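Local atomic coordinates of sugar kinase, pfkB family (Thermotoga maritima, PDB entry 2AJR), a protein that probably phosphorylates a sugar phosphate at the expense of ATP, as a phosphofructokinase-like member of the pfkB carbohydrate kinase family. Residues P124-L137 and P157-V169. Sequence-based numbering, arbitrary orientation. Where two conformers were deposited one is given.
Sequences PGPDVTDMDVNHFL and PPGVNEGICNELV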
loop_
_atom_site.group_PDB
_atom_site.type_symbol
_atom_site.label_atom_id
_atom_site.label_comp_id
_atom_site.label_asym_id
_atom_site.label_seq_id
_atom_site.Cartn_x
_atom_site.Cartn_y
_atom_site.Cartn_z
ATOM N N PRO A 124 8.027 -7.032 -5.156
ATOM C CA PRO A 124 8.747 -8.231 -5.573
ATOM C C PRO A 124 8.663 -9.412 -4.610
ATOM O O PRO A 124 8.849 -10.540 -5.039
ATOM C CB PRO A 124 10.192 -7.733 -5.658
ATOM C CG PRO A 124 10.270 -6.673 -4.616
ATOM C CD PRO A 124 8.931 -5.996 -4.615
ATOM N N GLY A 125 8.437 -9.160 -3.323
ATOM C CA GLY A 125 8.478 -10.218 -2.323
ATOM C C GLY A 125 9.800 -10.251 -1.583
ATOM O O GLY A 125 10.740 -9.583 -1.974
ATOM N N PRO A 126 9.888 -11.068 -0.524
ATOM C CA PRO A 126 11.093 -11.147 0.309
ATOM C C PRO A 126 12.217 -11.931 -0.347
ATOM O O PRO A 126 11.961 -12.791 -1.171
ATOM C CB PRO A 126 10.618 -11.927 1.527
ATOM C CG PRO A 126 9.564 -12.821 0.976
ATOM C CD PRO A 126 8.853 -12.022 -0.077
ATOM N N ASP A 127 13.449 -11.629 0.041
ATOM C CA ASP A 127 14.588 -12.483 -0.275
ATOM C C ASP A 127 14.453 -13.798 0.471
ATOM O O ASP A 127 14.322 -13.806 1.691
ATOM C CB ASP A 127 15.914 -11.846 0.177
ATOM C CG ASP A 127 16.444 -10.807 -0.785
ATOM O OD1 ASP A 127 15.752 -10.442 -1.755
ATOM O OD2 ASP A 127 17.572 -10.336 -0.540
ATOM N N VAL A 128 14.512 -14.904 -0.257
ATOM C CA VAL A 128 14.525 -16.217 0.351
ATOM C C VAL A 128 15.931 -16.793 0.247
ATOM O O VAL A 128 16.567 -16.719 -0.793
ATOM C CB VAL A 128 13.508 -17.119 -0.333
ATOM C CG1 VAL A 128 13.607 -18.537 0.196
ATOM C CG2 VAL A 128 12.083 -16.542 -0.138
ATOM N N THR A 129 16.417 -17.339 1.347
ATOM C CA THR A 129 17.740 -17.937 1.398
ATOM C C THR A 129 17.711 -19.370 0.873
ATOM O O THR A 129 16.642 -19.925 0.596
ATOM C CB THR A 129 18.262 -17.993 2.831
ATOM O OG1 THR A 129 17.535 -18.991 3.562
ATOM C CG2 THR A 129 18.133 -16.627 3.515
ATOM N N ASP A 130 18.893 -19.969 0.757
ATOM C CA ASP A 130 19.023 -21.336 0.260
ATOM C C ASP A 130 18.529 -22.370 1.298
ATOM O O ASP A 130 17.988 -23.414 0.939
ATOM C CB ASP A 130 20.478 -21.610 -0.147
ATOM C CG ASP A 130 20.584 -22.274 -1.501
ATOM O OD1 ASP A 130 19.901 -21.817 -2.445
ATOM O OD2 ASP A 130 21.360 -23.240 -1.626
HETATM N N MSE A 131 18.728 -22.080 2.579
HETATM C CA MSE A 131 18.175 -22.947 3.608
HETATM C C MSE A 131 16.648 -22.967 3.551
HETATM O O MSE A 131 16.052 -24.038 3.663
HETATM C CB MSE A 131 18.692 -22.592 5.006
HETATM C CG MSE A 131 19.914 -23.425 5.411
HETATM SE SE MSE A 131 19.593 -25.384 5.325
HETATM C CE MSE A 131 19.358 -25.748 7.283
ATOM N N ASP A 132 16.023 -21.813 3.325
ATOM C CA ASP A 132 14.575 -21.737 3.214
ATOM C C ASP A 132 14.084 -22.566 2.033
ATOM O O ASP A 132 13.102 -23.306 2.152
ATOM C CB ASP A 132 14.098 -20.289 3.040
ATOM C CG ASP A 132 14.322 -19.428 4.273
ATOM O OD1 ASP A 132 14.459 -19.982 5.392
ATOM O OD2 ASP A 132 14.372 -18.182 4.097
ATOM N N VAL A 133 14.760 -22.449 0.896
ATOM C CA VAL A 133 14.341 -23.186 -0.291
ATOM C C VAL A 133 14.452 -24.687 -0.018
ATOM O O VAL A 133 13.572 -25.442 -0.411
ATOM C CB VAL A 133 15.127 -22.743 -1.578
ATOM C CG1 VAL A 133 14.891 -23.700 -2.748
ATOM C CG2 VAL A 133 14.719 -21.343 -1.969
ATOM N N ASN A 134 15.503 -25.112 0.680
ATOM C CA ASN A 134 15.661 -26.525 1.025
ATOM C C ASN A 134 14.564 -27.035 1.943
ATOM O O ASN A 134 13.995 -28.095 1.710
ATOM C CB ASN A 134 17.041 -26.796 1.631
ATOM C CG ASN A 134 18.141 -26.771 0.585
ATOM O OD1 ASN A 134 17.889 -26.952 -0.620
ATOM N ND2 ASN A 134 19.368 -26.551 1.029
ATOM N N HIS A 135 14.243 -26.271 2.969
ATOM C CA HIS A 135 13.153 -26.640 3.852
ATOM C C HIS A 135 11.873 -26.739 3.062
ATOM O O HIS A 135 11.074 -27.635 3.292
ATOM C CB HIS A 135 12.985 -25.619 4.966
ATOM C CG HIS A 135 14.082 -25.647 5.971
ATOM N ND1 HIS A 135 14.360 -24.578 6.791
ATOM C CD2 HIS A 135 14.978 -26.613 6.290
ATOM C CE1 HIS A 135 15.375 -24.887 7.583
ATOM N NE2 HIS A 135 15.767 -26.117 7.302
ATOM N N PHE A 136 11.679 -25.826 2.118
ATOM C CA PHE A 136 10.514 -25.909 1.256
ATOM C C PHE A 136 10.487 -27.201 0.429
ATOM O O PHE A 136 9.444 -27.854 0.334
ATOM C CB PHE A 136 10.401 -24.702 0.314
ATOM C CG PHE A 136 9.275 -24.841 -0.655
ATOM C CD1 PHE A 136 7.986 -24.489 -0.289
ATOM C CD2 PHE A 136 9.482 -25.398 -1.901
ATOM C CE1 PHE A 136 6.916 -24.650 -1.163
ATOM C CE2 PHE A 136 8.412 -25.567 -2.781
ATOM C CZ PHE A 136 7.125 -25.198 -2.403
ATOM N N LEU A 137 11.606 -27.561 -0.189
ATOM C CA LEU A 137 11.615 -28.738 -1.084
ATOM C C LEU A 137 11.320 -30.002 -0.300
ATOM O O LEU A 137 10.636 -30.902 -0.769
ATOM C CB LEU A 137 12.961 -28.889 -1.811
ATOM C CG LEU A 137 13.280 -27.810 -2.849
ATOM C CD1 LEU A 137 14.746 -27.894 -3.342
ATOM C CD2 LEU A 137 12.279 -27.911 -3.991
ATOM N N PRO A 157 9.980 -15.581 -5.647
ATOM C CA PRO A 157 10.552 -14.438 -4.952
ATOM C C PRO A 157 12.050 -14.340 -5.234
ATOM O O PRO A 157 12.652 -15.322 -5.646
ATOM C CB PRO A 157 10.300 -14.769 -3.478
ATOM C CG PRO A 157 10.349 -16.248 -3.426
ATOM C CD PRO A 157 9.770 -16.723 -4.737
ATOM N N PRO A 158 12.639 -13.148 -5.059
ATOM C CA PRO A 158 14.070 -12.953 -5.256
ATOM C C PRO A 158 14.922 -13.897 -4.413
ATOM O O PRO A 158 14.568 -14.207 -3.278
ATOM C CB PRO A 158 14.312 -11.497 -4.812
ATOM C CG PRO A 158 13.031 -10.846 -4.842
ATOM C CD PRO A 158 11.953 -11.890 -4.722
ATOM N N GLY A 159 16.042 -14.332 -4.978
ATOM C CA GLY A 159 16.978 -15.204 -4.277
ATOM C C GLY A 159 16.738 -16.679 -4.537
ATOM O O GLY A 159 17.529 -17.519 -4.105
ATOM N N VAL A 160 15.648 -16.993 -5.229
ATOM C CA VAL A 160 15.307 -18.362 -5.538
ATOM C C VAL A 160 15.731 -18.638 -6.959
ATOM O O VAL A 160 15.474 -17.840 -7.849
ATOM C CB VAL A 160 13.815 -18.585 -5.429
ATOM C CG1 VAL A 160 13.438 -19.955 -6.003
ATOM C CG2 VAL A 160 13.359 -18.426 -3.993
ATOM N N ASN A 161 16.387 -19.772 -7.179
ATOM C CA ASN A 161 16.796 -20.130 -8.522
ATOM C C ASN A 161 15.583 -20.436 -9.399
ATOM O O ASN A 161 14.687 -21.184 -9.004
ATOM C CB ASN A 161 17.739 -21.316 -8.510
ATOM C CG ASN A 161 18.400 -21.527 -9.852
ATOM O OD1 ASN A 161 17.763 -21.960 -10.798
ATOM N ND2 ASN A 161 19.681 -21.207 -9.943
ATOM N N GLU A 162 15.580 -19.872 -10.601
ATOM C CA GLU A 162 14.506 -20.095 -11.565
ATOM C C GLU A 162 14.376 -21.550 -12.005
ATOM O O GLU A 162 13.361 -21.927 -12.558
ATOM C CB GLU A 162 14.677 -19.180 -12.789
ATOM C CG GLU A 162 14.615 -17.680 -12.439
ATOM C CD GLU A 162 14.302 -16.789 -13.626
ATOM O OE1 GLU A 162 13.316 -16.015 -13.551
ATOM O OE2 GLU A 162 15.041 -16.853 -14.631
ATOM N N GLY A 163 15.390 -22.367 -11.761
ATOM C CA GLY A 163 15.288 -23.810 -11.976
ATOM C C GLY A 163 14.379 -24.568 -11.017
ATOM O O GLY A 163 14.004 -25.717 -11.294
ATOM N N ILE A 164 14.010 -23.941 -9.897
ATOM C CA ILE A 164 13.203 -24.615 -8.888
ATOM C C ILE A 164 11.896 -25.166 -9.463
ATOM O O ILE A 164 11.512 -26.286 -9.137
ATOM C CB ILE A 164 12.900 -23.719 -7.654
ATOM C CG1 ILE A 164 12.435 -24.594 -6.490
ATOM C CG2 ILE A 164 11.856 -22.621 -7.991
ATOM C CD1 ILE A 164 12.038 -23.832 -5.271
ATOM N N CYS A 165 11.231 -24.402 -10.326
ATOM C CA CYS A 165 9.982 -24.866 -10.940
ATOM C C CYS A 165 10.132 -26.157 -11.713
ATOM O O CYS A 165 9.211 -26.978 -11.760
ATOM C CB CYS A 165 9.438 -23.816 -11.894
ATOM S SG CYS A 165 8.999 -22.322 -11.027
ATOM N N ASN A 166 11.278 -26.324 -12.353
ATOM C CA ASN A 166 11.560 -27.567 -13.016
ATOM C C ASN A 166 11.593 -28.674 -11.965
ATOM O O ASN A 166 10.964 -29.706 -12.140
ATOM C CB ASN A 166 12.881 -27.473 -13.785
ATOM C CG ASN A 166 13.121 -28.660 -14.660
ATOM O OD1 ASN A 166 13.358 -29.765 -14.178
ATOM N ND2 ASN A 166 13.050 -28.449 -15.966
ATOM N N GLU A 167 12.294 -28.448 -10.857
ATOM C CA GLU A 167 12.427 -29.499 -9.849
ATOM C C GLU A 167 11.052 -29.853 -9.302
ATOM O O GLU A 167 10.770 -31.016 -9.065
ATOM C CB GLU A 167 13.389 -29.104 -8.716
ATOM C CG GLU A 167 13.898 -30.282 -7.870
ATOM N N LEU A 168 10.194 -28.854 -9.136
ATOM C CA LEU A 168 8.868 -29.069 -8.554
ATOM C C LEU A 168 7.974 -29.919 -9.436
ATOM O O LEU A 168 7.230 -30.767 -8.934
ATOM C CB LEU A 168 8.168 -27.733 -8.288
ATOM C CG LEU A 168 8.807 -26.929 -7.159
ATOM C CD1 LEU A 168 8.182 -25.551 -7.069
ATOM C CD2 LEU A 168 8.700 -27.680 -5.842
ATOM N N VAL A 169 8.027 -29.668 -10.741
ATOM C CA VAL A 169 7.266 -30.456 -11.711
ATOM C C VAL A 169 7.818 -31.874 -11.749
ATOM O O VAL A 169 7.071 -32.854 -11.823
ATOM C CB VAL A 169 7.348 -29.835 -13.126
ATOM C CG1 VAL A 169 6.827 -30.803 -14.186
ATOM C CG2 VAL A 169 6.597 -28.498 -13.176
#
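Pro158 is pressed against the loop Pro124-Asp127, and its ring can be followed atom by atom. Pro158 CB meets Asp127 OD1 at 3.5 Å, the two side chains crossing at about a right angle. Pro158 CG lies 3.9 Å from Gly125 O. Pro158 CD comes to 3.4 Å from Pro124 O. Pro158 O accepts from Val128 N at 3.1 Å, with an N-H...O angle of 167°, and Asp127 CA-H leans on the same oxygen. Asp127 OD1 itself forms a salt bridge with Lys45 of the second subunit, which also packs on Pro158. A glycine in place of Pro158 would probably open a gap beside Pro124 O, Gly125 O and Asp127 OD1 and free the Pro157-Val160 type II turn to flex.

Beyond this loop pairing the contact is apolar. With Val128 CG1 anti to the backbone N (chi1 174°), Val128 CG2 lies beside that N and meets Pro157 CG at 3.7 Å. Val160 CG2 is shared between Val128 CB and Val133 CG2. Val133 CG1 and Ile164 CD1 meet tip to tip at 3.8 Å, while Leu168 CD2 touches the edge of the Phe136 ring at CE2, 3.7 Å away, and also packs on Leu137 CD2.

The segments 130-137 and 164-169 run nearly parallel, 15° apart; their closest axis approach, 12.3 Å, is spanned by Val133, Phe136 and Leu137 from one helix and Ile164 and Leu168 from the other. Phe136 and Pro157 continue onto Leu19 and strand 68-75, so helices 130-144 and 164-174 pack side by side against the central sheet of the ribokinase-like fold, with helix 185-193 next to 164-174.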